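Local atomic coordinates of breast cancer anti-estrogen resistance protein 1 (Mus musculus, PDB entry 5W93), a protein that acts as a docking protein coordinating tyrosine kinase signalling in cell adhesion and migration, and binds the paxillin LD1 motif through its C-terminal domain. Residues G63-L66 against S67-K71. The protein carries 2 engineered substitutions. Numbering follows the deposited sequence.
Sequences GDTL and SRQAK
Asp-64 and Arg-68, one helical turn apart, form an i to i+4 salt bridge near the C-terminal end of helix 42-69. It is a long one, with OD2 of Asp-64 3.5 Å from NE of Arg-68 and the carboxylate and guanidinium planes 45° apart. Chi1 (-77°) sends the arginine chain back along the helix, and the bend at chi3 (-81°) turns its head to the side of Thr-65. A water extends the link: it lies 2.6 Å from NH2 of Arg-68, whose proton it accepts, and 2.8 Å from OG1 of Thr-65, a hydroxyl also bonded to the carbonyl of Phe-61.

Among the backbone bonds, Ser-67 N to Gly-63 O, i to i+4, is regular at 2.9 Å, whereas Gln-69 N binds Leu-66 O at 3.2 Å, i to i+3, and reaches Thr-65 O only weakly. Ala-70 N adds a weak bond to the same Leu-66 oxygen.

Around this turn, Leu-66 packs on Leu-10 and Tyr-14 of helix 5-37 and on Val-79 of helix 73-102. Asp-64 touches an apolar side chain of the bound peptide, while NH1 of Arg-76 hydrogen-bonds to the carbonyl oxygens of Arg-68 and Ala-70, tying the turn to helix 73-102.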
ATOM      1  N   GLY A  63      -8.028   5.975   3.224  1.00 21.56           N
ATOM      2  CA  GLY A  63      -8.166   7.068   2.288  1.00 22.58           C
ATOM      3  C   GLY A  63      -9.575   7.157   1.723  1.00 25.99           C
ATOM      4  O   GLY A  63     -10.147   8.246   1.610  1.00 25.42           O
ATOM      5  N   ASP A  64     -10.136   6.005   1.374  1.00 24.54           N
ATOM      6  CA  ASP A  64     -11.485   5.934   0.824  1.00 23.60           C
ATOM      7  C   ASP A  64     -12.544   6.457   1.807  1.00 28.34           C
ATOM      8  O   ASP A  64     -13.443   7.224   1.452  1.00 31.19           O
ATOM      9  CB  ASP A  64     -11.799   4.494   0.448  1.00 30.60           C
ATOM     10  CG  ASP A  64     -12.972   4.390  -0.478  1.00 34.24           C
ATOM     11  OD1 ASP A  64     -12.798   4.678  -1.678  1.00 41.65           O
ATOM     12  OD2 ASP A  64     -14.059   4.021  -0.001  1.00 34.71           O
ATOM     13  N   THR A  65     -12.424   6.007   3.044  1.00 25.60           N
ATOM     14  CA  THR A  65     -13.327   6.389   4.123  1.00 28.76           C
ATOM     15  C   THR A  65     -13.224   7.881   4.422  1.00 22.80           C
ATOM     16  O   THR A  65     -14.234   8.571   4.554  1.00 26.22           O
ATOM     17  CB  THR A  65     -13.014   5.595   5.397  1.00 32.19           C
ATOM     18  OG1 THR A  65     -13.222   4.206   5.153  1.00 32.21           O
ATOM     19  CG2 THR A  65     -13.910   6.039   6.573  1.00 37.29           C
ATOM     20  N   LEU A  66     -11.993   8.372   4.519  1.00 23.24           N
ATOM     21  CA  LEU A  66     -11.731   9.791   4.741  1.00 27.06           C
ATOM     22  C   LEU A  66     -12.265  10.687   3.626  1.00 27.76           C
ATOM     23  O   LEU A  66     -12.900  11.706   3.888  1.00 35.03           O
ATOM     24  CB  LEU A  66     -10.232  10.025   4.867  1.00 33.77           C
ATOM     25  CG  LEU A  66      -9.614  10.347   6.203  1.00 38.09           C
ATOM     26  CD1 LEU A  66      -8.186  10.739   5.925  1.00 28.93           C
ATOM     27  CD2 LEU A  66     -10.389  11.476   6.880  1.00 31.64           C
ATOM     28  N   SER A  67     -11.966  10.315   2.384  1.00 28.43           N
ATOM     29  CA  SER A  67     -12.336  11.111   1.215  1.00 32.40           C
ATOM     30  C   SER A  67     -13.840  11.229   1.063  1.00 34.63           C
ATOM     31  O   SER A  67     -14.349  12.252   0.610  1.00 41.71           O
ATOM     32  CB  SER A  67     -11.751  10.506  -0.066  1.00 31.76           C
ATOM     33  OG  SER A  67     -12.435   9.321  -0.436  1.00 37.78           O
ATOM     34  N   ARG A  68     -14.552  10.176   1.440  1.00 28.05           N
ATOM     35  CA  ARG A  68     -15.995  10.183   1.296  1.00 26.62           C
ATOM     36  C   ARG A  68     -16.672  11.115   2.300  1.00 30.31           C
ATOM     37  O   ARG A  68     -17.761  11.620   2.045  1.00 26.37           O
ATOM     38  CB  ARG A  68     -16.543   8.770   1.442  1.00 27.43           C
ATOM     39  CG  ARG A  68     -16.327   7.922   0.197  1.00 37.76           C
ATOM     40  CD  ARG A  68     -17.355   6.818   0.108  1.00 54.03           C
ATOM     41  NE  ARG A  68     -17.023   5.674   0.945  1.00 59.31           N
ATOM     42  CZ  ARG A  68     -17.891   4.727   1.294  1.00 63.83           C
ATOM     43  NH1 ARG A  68     -19.160   4.795   0.902  1.00 60.69           N
ATOM     44  NH2 ARG A  68     -17.495   3.715   2.052  1.00 70.56           N
ATOM     45  N   GLN A  69     -16.012  11.351   3.429  1.00 26.96           N
ATOM     46  CA  GLN A  69     -16.640  12.061   4.541  1.00 27.61           C
ATOM     47  C   GLN A  69     -16.046  13.435   4.837  1.00 31.68           C
ATOM     48  O   GLN A  69     -16.582  14.190   5.651  1.00 27.93           O
ATOM     49  CB  GLN A  69     -16.549  11.209   5.804  1.00 34.65           C
ATOM     50  CG  GLN A  69     -17.291   9.905   5.719  1.00 35.42           C
ATOM     51  CD  GLN A  69     -17.136   9.118   6.988  1.00 34.97           C
ATOM     52  OE1 GLN A  69     -16.186   8.348   7.142  1.00 36.72           O
ATOM     53  NE2 GLN A  69     -18.045   9.331   7.924  1.00 26.26           N
ATOM     54  N   ALA A  70     -14.932  13.758   4.197  1.00 28.29           N
ATOM     55  CA  ALA A  70     -14.307  15.056   4.409  1.00 28.97           C
ATOM     56  C   ALA A  70     -15.116  16.140   3.688  1.00 33.00           C
ATOM     57  O   ALA A  70     -15.639  15.911   2.596  1.00 32.00           O
ATOM     58  CB  ALA A  70     -12.867  15.035   3.922  1.00 26.94           C
ATOM     59  N   LYS A  71     -15.229  17.308   4.311  1.00 28.68           N
ATOM     60  CA  LYS A  71     -15.975  18.423   3.727  1.00 30.26           C
ATOM     61  C   LYS A  71     -15.101  19.270   2.804  1.00 29.00           C
ATOM     62  O   LYS A  71     -15.546  19.711   1.742  1.00 37.09           O
ATOM     63  CB  LYS A  71     -16.579  19.307   4.838  1.00 35.07           C
ATOM     64  CG  LYS A  71     -17.603  18.607   5.705  1.00 44.70           C
ATOM     65  CD  LYS A  71     -18.627  17.879   4.845  1.00 51.74           C
ATOM     66  CE  LYS A  71     -19.628  17.112   5.689  1.00 57.67           C
ATOM     67  NZ  LYS A  71     -20.491  16.258   4.836  1.00 56.08           N
TER
HETATM   68  O   HOH W   1     -15.497   3.757   3.643  1.00 42.90           O